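Local coordinates for protein copper-containing nitrite reductase (Hyphomicrobium denitrificans 1NES1, PDB 6TFD) that probably reduces nitrite to nitric oxide with electrons from cytochrome c, as a copper-containing enzyme of the multicopper oxidase family, at residues L60-G65 / F105-V110. Sequence-based numbering, arbitrary orientation.
Sequences LVVHEG and FIASKV
The backbone N-H of G65 donates a nearly straight hydrogen bond to the carbonyl oxygen of A107, with N and O 2.8 Å apart and an N-H...O angle of 174°. A107 is the centre of an inverse gamma turn near the end of strand 100-106, and its carbonyl oxygen receives the G65 bond; the turn's own bond, from S108 N back to I106 O, is weak.

Inward of this bond the packing is tight. CB of A107 points at strand 60-63 and meets CG1 of V62 at 3.3 Å, closer than carbon atoms usually come. The V62 side chain is twisted away from a staggered position (chi1 147°), a departure that goes with the close methyl contact, and both residues are buried, with V68 and F32 also against V62 and V133 against A107.

Toward solvent the contact is looser. The E64 chain runs out fully extended, with CG anti to the backbone N (chi1 -180°), and passes obliquely over one methyl of V110: CG2 lies 3.8 Å from E64 CB and 3.9 Å from E64 CD. Beyond it, a water donates to the carbonyl oxygen of S108 at 2.9 Å and, weakly, to OE2 of E64, bridging the two loops.

The contact thus ties together the two sheets of the N-terminal cupredoxin-like domain at one end, since strand 60-63 pairs with 128-134 in one sheet and 100-106 with 67-73 in the other, away from the copper ligands. Its chemistry implies a division of labour: one backbone bond and a buried methyl pair are consistent with a firm spacing between strand 60-63 and the 105-110 turn, whereas the E64 carboxylate reaches the S108 carbonyl through a water that holds OE2 weakly.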
ATOM      1  N   LEU A  60      10.039 -21.010 -23.955  1.00 46.38           N
ATOM      2  CA  LEU A  60       9.395 -22.215 -23.361  1.00 47.27           C
ATOM      3  C   LEU A  60      10.055 -23.450 -23.965  1.00 45.59           C
ATOM      4  O   LEU A  60       9.714 -23.774 -25.099  1.00 50.09           O
ATOM      5  CB  LEU A  60       7.899 -22.201 -23.690  1.00 45.99           C
ATOM      6  CG  LEU A  60       7.159 -20.908 -23.367  1.00 45.89           C
ATOM      7  CD1 LEU A  60       5.667 -21.094 -23.583  1.00 50.68           C
ATOM      8  CD2 LEU A  60       7.432 -20.448 -21.947  1.00 44.10           C
ATOM      9  N   VAL A  61      11.020 -24.052 -23.275  1.00 49.30           N
ATOM     10  CA  VAL A  61      11.866 -25.158 -23.835  1.00 50.95           C
ATOM     11  C   VAL A  61      11.227 -26.505 -23.485  1.00 53.94           C
ATOM     12  O   VAL A  61      10.970 -26.791 -22.294  1.00 53.48           O
ATOM     13  CB  VAL A  61      13.328 -25.097 -23.353  1.00 55.41           C
ATOM     14  CG1 VAL A  61      14.035 -26.442 -23.488  1.00 58.18           C
ATOM     15  CG2 VAL A  61      14.112 -24.006 -24.071  1.00 53.04           C
ATOM     16  N   VAL A  62      10.993 -27.308 -24.511  1.00 58.15           N
ATOM     17  CA  VAL A  62      10.171 -28.543 -24.437  1.00 57.01           C
ATOM     18  C   VAL A  62      10.891 -29.623 -25.254  1.00 59.26           C
ATOM     19  O   VAL A  62      11.613 -29.249 -26.198  1.00 60.30           O
ATOM     20  CB  VAL A  62       8.754 -28.190 -24.922  1.00 57.02           C
ATOM     21  CG1 VAL A  62       8.070 -29.324 -25.642  1.00 64.30           C
ATOM     22  CG2 VAL A  62       7.906 -27.695 -23.769  1.00 57.23           C
ATOM     23  N   HIS A  63      10.788 -30.898 -24.856  1.00 59.28           N
ATOM     24  CA  HIS A  63      11.390 -32.049 -25.588  1.00 55.76           C
ATOM     25  C   HIS A  63      10.317 -32.696 -26.478  1.00 54.32           C
ATOM     26  O   HIS A  63       9.134 -32.742 -26.066  1.00 44.97           O
ATOM     27  CB  HIS A  63      12.106 -33.015 -24.629  1.00 48.64           C
ATOM     28  CG  HIS A  63      13.301 -32.414 -23.960  1.00 51.76           C
ATOM     29  ND1 HIS A  63      14.584 -32.579 -24.435  1.00 57.46           N
ATOM     30  CD2 HIS A  63      13.419 -31.640 -22.851  1.00 55.49           C
ATOM     31  CE1 HIS A  63      15.438 -31.942 -23.644  1.00 59.39           C
ATOM     32  NE2 HIS A  63      14.747 -31.349 -22.660  1.00 50.01           N
ATOM     33  N   GLU A  64      10.726 -33.134 -27.675  1.00 52.26           N
ATOM     34  CA  GLU A  64       9.865 -33.810 -28.681  1.00 55.30           C
ATOM     35  C   GLU A  64       8.967 -34.814 -27.946  1.00 55.61           C
ATOM     36  O   GLU A  64       9.506 -35.617 -27.138  1.00 50.57           O
ATOM     37  CB  GLU A  64      10.741 -34.461 -29.759  1.00 57.35           C
ATOM     38  CG  GLU A  64       9.978 -35.189 -30.862  1.00 56.35           C
ATOM     39  CD  GLU A  64      10.874 -35.902 -31.866  1.00 60.01           C
ATOM     40  OE1 GLU A  64      12.086 -36.036 -31.585  1.00 65.39           O
ATOM     41  OE2 GLU A  64      10.369 -36.331 -32.930  1.00 57.20           O
ATOM     42  N   GLY A  65       7.652 -34.722 -28.169  1.00 51.17           N
ATOM     43  CA  GLY A  65       6.667 -35.711 -27.697  1.00 52.59           C
ATOM     44  C   GLY A  65       6.043 -35.375 -26.346  1.00 56.63           C
ATOM     45  O   GLY A  65       5.104 -36.093 -25.955  1.00 55.84           O
ATOM     46  N   PHE A 105      -1.393 -29.162 -25.850  1.00 51.50           N
ATOM     47  CA  PHE A 105      -1.057 -29.785 -27.153  1.00 53.61           C
ATOM     48  C   PHE A 105       0.125 -30.729 -26.919  1.00 51.62           C
ATOM     49  O   PHE A 105       0.788 -30.625 -25.868  1.00 49.68           O
ATOM     50  CB  PHE A 105      -0.774 -28.712 -28.218  1.00 56.83           C
ATOM     51  CG  PHE A 105       0.376 -27.783 -27.906  1.00 54.46           C
ATOM     52  CD1 PHE A 105       0.188 -26.656 -27.126  1.00 55.71           C
ATOM     53  CD2 PHE A 105       1.651 -28.046 -28.374  1.00 51.08           C
ATOM     54  CE1 PHE A 105       1.253 -25.825 -26.803  1.00 60.92           C
ATOM     55  CE2 PHE A 105       2.717 -27.222 -28.045  1.00 57.56           C
ATOM     56  CZ  PHE A 105       2.518 -26.105 -27.266  1.00 59.92           C
ATOM     57  N   ILE A 106       0.358 -31.641 -27.866  1.00 56.53           N
ATOM     58  CA  ILE A 106       1.551 -32.534 -27.877  1.00 54.73           C
ATOM     59  C   ILE A 106       2.605 -31.867 -28.762  1.00 50.03           C
ATOM     60  O   ILE A 106       2.318 -31.609 -29.941  1.00 47.91           O
ATOM     61  CB  ILE A 106       1.188 -33.962 -28.330  1.00 57.91           C
ATOM     62  CG1 ILE A 106       0.164 -34.617 -27.395  1.00 66.05           C
ATOM     63  CG2 ILE A 106       2.440 -34.823 -28.457  1.00 58.53           C
ATOM     64  CD1 ILE A 106      -1.287 -34.411 -27.817  1.00 81.26           C
ATOM     65  N   ALA A 107       3.781 -31.611 -28.192  1.00 49.05           N
ATOM     66  CA  ALA A 107       4.972 -31.079 -28.884  1.00 50.18           C
ATOM     67  C   ALA A 107       5.505 -32.123 -29.874  1.00 47.28           C
ATOM     68  O   ALA A 107       6.595 -32.648 -29.684  1.00 48.69           O
ATOM     69  CB  ALA A 107       5.987 -30.681 -27.845  1.00 50.54           C
ATOM     70  N   SER A 108       4.738 -32.418 -30.914  1.00 50.41           N
ATOM     71  CA  SER A 108       5.062 -33.471 -31.905  1.00 54.58           C
ATOM     72  C   SER A 108       6.101 -32.979 -32.922  1.00 54.26           C
ATOM     73  O   SER A 108       6.686 -33.842 -33.603  1.00 56.01           O
ATOM     74  CB  SER A 108       3.802 -33.959 -32.583  1.00 55.89           C
ATOM     75  OG  SER A 108       2.995 -32.869 -32.996  1.00 61.94           O
ATOM     76  N   LYS A 109       6.327 -31.660 -33.028  1.00 54.71           N
ATOM     77  CA  LYS A 109       7.196 -31.038 -34.070  1.00 51.84           C
ATOM     78  C   LYS A 109       8.396 -30.334 -33.429  1.00 49.15           C
ATOM     79  O   LYS A 109       8.209 -29.508 -32.512  1.00 50.08           O
ATOM     80  CB  LYS A 109       6.392 -30.053 -34.918  1.00 56.71           C
ATOM     81  CG  LYS A 109       5.080 -30.578 -35.490  1.00 62.17           C
ATOM     82  CD  LYS A 109       4.067 -29.463 -35.793  1.00 71.31           C
ATOM     83  CE  LYS A 109       3.111 -29.761 -36.934  1.00 69.53           C
ATOM     84  NZ  LYS A 109       1.781 -30.203 -36.461  1.00 73.12           N
ATOM     85  N   VAL A 110       9.599 -30.669 -33.893  1.00 49.46           N
ATOM     86  CA  VAL A 110      10.876 -30.067 -33.420  1.00 51.80           C
ATOM     87  C   VAL A 110      11.116 -28.756 -34.172  1.00 56.01           C
ATOM     88  O   VAL A 110      10.884 -28.717 -35.394  1.00 57.11           O
ATOM     89  CB  VAL A 110      12.054 -31.041 -33.602  1.00 52.07           C
ATOM     90  CG1 VAL A 110      13.398 -30.344 -33.493  1.00 46.71           C
ATOM     91  CG2 VAL A 110      11.961 -32.200 -32.620  1.00 54.37           C
TER
HETATM   92  O   HOH W   1       7.067 -36.625 -32.803  1.00 56.96           O